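Long-range contacts in putative glucoamylase (Bacteroides uniformis, PDB 4GL3), which is probably a glucoamylase-like glycoside hydrolase that would release glucose from the ends of alpha-glucan chains: residues Ala136-Phe141 with Met401-Val406; Ala305-Lys310 with Phe361-Asn366. All coordinates share one frame; numbering follows the deposited sequence.

Interaction 1. Residues Ala136-Phe141 with Met401-Val406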
loop_
_atom_site.group_PDB
_atom_site.type_symbol
_atom_site.label_atom_id
_atom_site.label_comp_id
_atom_site.label_asym_id
_atom_site.label_seq_id
_atom_site.Cartn_x
_atom_site.Cartn_y
_atom_site.Cartn_z
ATOM N N ALA A 136 -2.243 13.087 0.481
ATOM C CA ALA A 136 -3.497 13.046 -0.269
ATOM C C ALA A 136 -4.593 13.736 0.535
ATOM O O ALA A 136 -5.299 14.596 0.009
ATOM C CB ALA A 136 -3.900 11.605 -0.628
ATOM N N ALA A 137 -4.727 13.404 1.814
ATOM C CA ALA A 137 -5.775 14.040 2.652
ATOM C C ALA A 137 -5.574 15.552 2.769
ATOM O O ALA A 137 -6.529 16.314 2.683
ATOM C CB ALA A 137 -5.846 13.377 4.032
ATOM N N HIS A 138 -4.325 15.998 2.934
ATOM C CA HIS A 138 -3.998 17.437 2.926
ATOM C C HIS A 138 -4.525 18.154 1.664
ATOM O O HIS A 138 -5.001 19.258 1.730
ATOM C CB HIS A 138 -2.462 17.660 3.055
ATOM C CG HIS A 138 -2.071 19.094 3.204
ATOM N ND1 HIS A 138 -1.881 19.929 2.119
ATOM C CD2 HIS A 138 -1.827 19.847 4.307
ATOM C CE1 HIS A 138 -1.577 21.147 2.549
ATOM N NE2 HIS A 138 -1.537 21.130 3.873
ATOM N N GLN A 139 -4.433 17.496 0.529
ATOM C CA GLN A 139 -4.865 18.061 -0.735
ATOM C C GLN A 139 -6.350 17.907 -0.976
ATOM O O GLN A 139 -6.883 18.559 -1.877
ATOM C CB GLN A 139 -4.076 17.426 -1.900
ATOM C CG GLN A 139 -2.577 17.679 -1.777
ATOM C CD GLN A 139 -2.219 19.159 -1.808
ATOM O OE1 GLN A 139 -1.940 19.774 -0.765
ATOM N NE2 GLN A 139 -2.283 19.758 -2.999
ATOM N N TYR A 140 -7.033 17.072 -0.190
ATOM C CA TYR A 140 -8.495 16.868 -0.368
ATOM C C TYR A 140 -9.341 17.752 0.551
ATOM O O TYR A 140 -10.330 18.340 0.119
ATOM C CB TYR A 140 -8.856 15.411 -0.057
ATOM C CG TYR A 140 -10.340 15.102 -0.222
ATOM C CD1 TYR A 140 -10.914 14.974 -1.493
ATOM C CD2 TYR A 140 -11.161 14.927 0.883
ATOM C CE1 TYR A 140 -12.259 14.675 -1.651
ATOM C CE2 TYR A 140 -12.508 14.644 0.735
ATOM C CZ TYR A 140 -13.041 14.511 -0.536
ATOM O OH TYR A 140 -14.345 14.252 -0.664
ATOM N N PHE A 141 -8.973 17.815 1.836
ATOM C CA PHE A 141 -9.733 18.598 2.849
ATOM C C PHE A 141 -9.396 20.086 2.844
ATOM O O PHE A 141 -8.792 20.597 3.795
ATOM C CB PHE A 141 -9.531 18.006 4.248
ATOM C CG PHE A 141 -10.111 16.637 4.392
ATOM C CD1 PHE A 141 -11.466 16.468 4.543
ATOM C CD2 PHE A 141 -9.317 15.534 4.313
ATOM C CE1 PHE A 141 -12.019 15.209 4.625
ATOM C CE2 PHE A 141 -9.842 14.267 4.427
ATOM C CZ PHE A 141 -11.205 14.113 4.606
HETATM N N MSE A 401 -0.445 13.586 -6.330
HETATM C CA MSE A 401 0.459 14.154 -7.321
HETATM C C MSE A 401 0.322 15.689 -7.376
HETATM O O MSE A 401 1.214 16.372 -7.909
HETATM C CB MSE A 401 0.197 13.563 -8.704
HETATM C CG MSE A 401 0.464 12.081 -8.813
HETATM SE SE MSE A 401 2.326 11.608 -8.506
HETATM C CE MSE A 401 3.060 11.931 -10.250
ATOM N N SER A 402 -0.774 16.234 -6.827
ATOM C CA SER A 402 -0.939 17.676 -6.747
ATOM C C SER A 402 -0.117 18.320 -5.640
ATOM O O SER A 402 -0.050 19.535 -5.587
ATOM C CB SER A 402 -2.425 18.090 -6.549
ATOM O OG SER A 402 -2.802 17.906 -5.170
ATOM N N HIS A 403 0.437 17.560 -4.708
ATOM C CA HIS A 403 1.136 18.180 -3.586
ATOM C C HIS A 403 2.467 18.828 -4.048
ATOM O O HIS A 403 3.296 18.163 -4.642
ATOM C CB HIS A 403 1.419 17.155 -2.496
ATOM C CG HIS A 403 1.791 17.777 -1.185
ATOM N ND1 HIS A 403 3.028 18.351 -0.951
ATOM C CD2 HIS A 403 1.084 17.924 -0.038
ATOM C CE1 HIS A 403 3.063 18.820 0.285
ATOM N NE2 HIS A 403 1.898 18.573 0.861
ATOM N N PRO A 404 2.660 20.116 -3.781
ATOM C CA PRO A 404 3.839 20.776 -4.319
ATOM C C PRO A 404 5.198 20.233 -3.838
ATOM O O PRO A 404 6.184 20.384 -4.552
ATOM C CB PRO A 404 3.670 22.231 -3.871
ATOM C CG PRO A 404 2.806 22.160 -2.664
ATOM C CD PRO A 404 1.825 21.056 -3.014
ATOM N N ASP A 405 5.271 19.651 -2.653
ATOM C CA ASP A 405 6.530 19.054 -2.216
ATOM C C ASP A 405 6.796 17.726 -2.997
ATOM O O ASP A 405 7.949 17.434 -3.356
ATOM C CB ASP A 405 6.552 18.806 -0.709
ATOM C CG ASP A 405 6.660 20.076 0.121
ATOM O OD1 ASP A 405 7.216 21.076 -0.338
ATOM O OD2 ASP A 405 6.184 20.042 1.266
ATOM N N VAL A 406 5.739 16.956 -3.275
ATOM C CA VAL A 406 5.848 15.699 -4.047
ATOM C C VAL A 406 6.377 16.065 -5.451
ATOM O O VAL A 406 7.346 15.477 -5.944
ATOM C CB VAL A 406 4.527 14.916 -4.113
ATOM C CG1 VAL A 406 4.601 13.775 -5.124
ATOM C CG2 VAL A 406 4.114 14.385 -2.735
#

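Interaction 2. Residues Ala305-Lys310 with Phe361-Asn366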
loop_
_atom_site.group_PDB
_atom_site.type_symbol
_atom_site.label_atom_id
_atom_site.label_comp_id
_atom_site.label_asym_id
_atom_site.label_seq_id
_atom_site.Cartn_x
_atom_site.Cartn_y
_atom_site.Cartn_z
ATOM N N ALA A 305 2.026 -11.655 -0.963
ATOM C CA ALA A 305 2.110 -11.945 0.475
ATOM C C ALA A 305 0.729 -11.945 1.122
ATOM O O ALA A 305 -0.062 -10.998 0.937
ATOM C CB ALA A 305 3.039 -10.940 1.211
ATOM N N SER A 306 0.468 -12.970 1.921
ATOM C CA SER A 306 -0.795 -13.062 2.633
ATOM C C SER A 306 -0.796 -14.228 3.611
ATOM O O SER A 306 0.147 -15.026 3.632
ATOM C CB SER A 306 -1.912 -13.275 1.599
ATOM O OG SER A 306 -1.850 -14.561 1.022
ATOM N N ASP A 307 -1.908 -14.389 4.340
ATOM C CA ASP A 307 -2.164 -15.619 5.069
ATOM C C ASP A 307 -2.215 -16.803 4.090
ATOM O O ASP A 307 -2.404 -16.636 2.865
ATOM C CB ASP A 307 -3.475 -15.527 5.870
ATOM C CG ASP A 307 -3.357 -14.684 7.146
ATOM O OD1 ASP A 307 -2.246 -14.219 7.510
ATOM O OD2 ASP A 307 -4.405 -14.505 7.806
ATOM N N GLY A 308 -2.029 -17.996 4.648
ATOM C CA GLY A 308 -1.975 -19.215 3.890
ATOM C C GLY A 308 -2.361 -20.398 4.745
ATOM O O GLY A 308 -2.320 -20.326 5.964
ATOM N N ASP A 309 -2.722 -21.492 4.103
ATOM C CA ASP A 309 -3.102 -22.692 4.829
ATOM C C ASP A 309 -1.984 -23.234 5.737
ATOM O O ASP A 309 -2.281 -23.868 6.726
ATOM C CB ASP A 309 -3.611 -23.778 3.887
ATOM C CG ASP A 309 -2.614 -24.118 2.763
ATOM O OD1 ASP A 309 -2.241 -23.220 1.974
ATOM O OD2 ASP A 309 -2.237 -25.297 2.654
ATOM N N LYS A 310 -0.726 -22.959 5.427
ATOM C CA LYS A 310 0.390 -23.393 6.262
ATOM C C LYS A 310 1.001 -22.223 7.032
ATOM O O LYS A 310 2.018 -22.372 7.686
ATOM C CB LYS A 310 1.483 -24.002 5.375
ATOM C CG LYS A 310 1.060 -25.199 4.513
ATOM C CD LYS A 310 0.625 -26.396 5.354
ATOM C CE LYS A 310 1.107 -27.708 4.734
ATOM N NZ LYS A 310 0.180 -28.839 5.001
ATOM N N PHE A 361 -13.826 -9.612 0.423
ATOM C CA PHE A 361 -13.108 -10.834 0.149
ATOM C C PHE A 361 -12.159 -11.105 1.301
ATOM O O PHE A 361 -11.362 -10.242 1.699
ATOM C CB PHE A 361 -12.295 -10.764 -1.155
ATOM C CG PHE A 361 -13.138 -10.578 -2.386
ATOM C CD1 PHE A 361 -13.983 -11.580 -2.826
ATOM C CD2 PHE A 361 -13.101 -9.383 -3.082
ATOM C CE1 PHE A 361 -14.777 -11.395 -3.944
ATOM C CE2 PHE A 361 -13.890 -9.188 -4.219
ATOM C CZ PHE A 361 -14.714 -10.201 -4.649
ATOM N N LYS A 362 -12.207 -12.346 1.764
ATOM C CA LYS A 362 -11.281 -12.797 2.770
ATOM C C LYS A 362 -9.864 -12.879 2.157
ATOM O O LYS A 362 -9.655 -12.750 0.923
ATOM C CB LYS A 362 -11.747 -14.135 3.337
ATOM C CG LYS A 362 -12.990 -14.022 4.207
ATOM C CD LYS A 362 -13.702 -15.383 4.211
ATOM C CE LYS A 362 -15.066 -15.331 4.840
ATOM N NZ LYS A 362 -15.565 -16.716 4.871
ATOM N N ASP A 363 -8.877 -13.035 3.021
ATOM C CA ASP A 363 -7.512 -12.700 2.645
ATOM C C ASP A 363 -6.901 -13.523 1.527
ATOM O O ASP A 363 -6.098 -12.994 0.755
ATOM C CB ASP A 363 -6.601 -12.821 3.840
ATOM C CG ASP A 363 -5.294 -12.094 3.630
ATOM O OD1 ASP A 363 -5.323 -10.889 3.231
ATOM O OD2 ASP A 363 -4.245 -12.707 3.915
ATOM N N ALA A 364 -7.237 -14.807 1.485
ATOM C CA ALA A 364 -6.584 -15.762 0.601
ATOM C C ALA A 364 -7.332 -17.081 0.630
ATOM O O ALA A 364 -8.164 -17.346 1.526
ATOM C CB ALA A 364 -5.106 -15.978 1.000
ATOM N N PHE A 365 -7.014 -17.914 -0.341
ATOM C CA PHE A 365 -7.578 -19.253 -0.434
ATOM C C PHE A 365 -6.640 -20.191 -1.176
ATOM O O PHE A 365 -5.751 -19.767 -1.934
ATOM C CB PHE A 365 -8.989 -19.279 -1.104
ATOM C CG PHE A 365 -8.989 -18.821 -2.546
ATOM C CD1 PHE A 365 -9.047 -17.461 -2.868
ATOM C CD2 PHE A 365 -8.910 -19.746 -3.586
ATOM C CE1 PHE A 365 -9.046 -17.049 -4.194
ATOM C CE2 PHE A 365 -8.872 -19.328 -4.894
ATOM C CZ PHE A 365 -8.927 -17.981 -5.205
ATOM N N ASN A 366 -6.848 -21.475 -0.927
ATOM C CA ASN A 366 -6.090 -22.560 -1.556
ATOM C C ASN A 366 -7.066 -23.642 -1.974
ATOM O O ASN A 366 -7.498 -24.453 -1.144
ATOM C CB ASN A 366 -5.055 -23.120 -0.583
ATOM C CG ASN A 366 -4.194 -24.225 -1.192
ATOM O OD1 ASN A 366 -4.652 -25.023 -2.029
ATOM N ND2 ASN A 366 -2.929 -24.277 -0.770
#

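Interaction 1. Residues Ala136-Phe141 with Met401-Val406
Gln139, late on helix 124-140, reaches over to Ser402 and His403 in the turn between helix 395-401 and helix 404-412. It is a surface contact between a helix and an interhelical turn, in a protein whose family belongs to the six-hairpin clan of alpha/alpha barrels. The Gln139 CG lies anti to the carbonyl carbon (chi1 -61°), and a bend at chi2 turns the amide so that both of its ends find partners. From NE2 an N-H points almost straight at Ser402 OG, 2.9 Å away at 168° and within the amide plane. The hydroxyl in turn bonds to Leu399 O, which ties it to the preceding helix. At the other end of the amide, OE1 accepts from His138 ND1 at 2.9 Å; ND1 lies in the carbonyl plane of the amide and OE1 in the plane of the imidazole. Held at both ends, the amide has a defined flip. An alanine in place of Gln139 would probably leave His138 ND1 and Ser402 OG each without this mate and open a gap beside His403. That histidine is the N-cap of helix 404-412: its ND1 accepts from Asp405 N at 3.1 Å, while Trp159 meets its ring edge-to-face. Its ring plane is tilted 61° from the Gln139 amide, and CD2 comes 3.6 Å from OE1. The two imidazoles approach obliquely, with His138 ND1 4.2 Å from His403 CD2.

Interaction 2. Residues Ala305-Lys310 with Phe361-Asn366
From Ser306 to Asp309 the backbone runs alongside Asp363 to Asn366 in roughly the same direction, 41° apart, and the CA atoms of Asp307 and Ala364 lie 6.3 Å from each other. No backbone hydrogen bond joins the two runs. Each is attached to its own two-stranded antiparallel pair, 305-306 with 313-314 and 365-366 with 371-372, and the link between them runs through side chains of 363-366, which meet backbone atoms at Asp307 and a side chain at Asp309. Asp363 supplies the first tie. Its CG is anti to the backbone N, which carries the carboxylate across to the other run, and OD2 takes the N-H of Asp307 nearly along its C-O axis, at 2.9 Å and 155°. The same oxygen also touches Ser306 CB. It lies 4.3 Å from Asp307 OD2, so two like charges come near each other; Asp307 OD2 is salt-bridged to Arg44 and hydrogen-bonded to Ser375 OG, which probably eases the repulsion. A bound di(hydroxyethyl)ether lies about 5 Å from the side chain of Asp307. Ala364 is the small residue in the middle, its CB set against Asp307 O at 3.3 Å and against Ser306 OG at 3.6 Å. That hydroxyl donates to Asp307 O, 2.8 Å away, and is also hydrogen-bonded to Thr325 OG1, so the methyl group meets a polar pair already engaged. The second tie lies further along, where Asp309 and Asn366 both touch Trp371. Glu369 N binds Asn366 OD1, holding the carbonyl end of the amide with ND2 turned to Asp309. The carboxylate and amide planes stand 83° apart, and Asn366 ND2 meets Asp309 OD1 at 3.0 Å from above the carboxylate plane.

In the fold
Interactions 1 and 2 flank the middle of the molecule from opposite sides, with their own centres 34 Å apart and their nearest atoms about 23 Å apart, so neither touches the other. Both segments of interaction 2 fall within the 259 residues that separate those of interaction 1: 136-141 comes first, then 305-310 and 361-366, and finally 401-406. Interaction 1 brings helix 124-140 to the start of helix 404-412 at the surface, whereas interaction 2 joins two small antiparallel pairs in a buried place. They share no helix or strand. The longer closure thus lies among helices, and the shorter one among loops and short strands across the molecule.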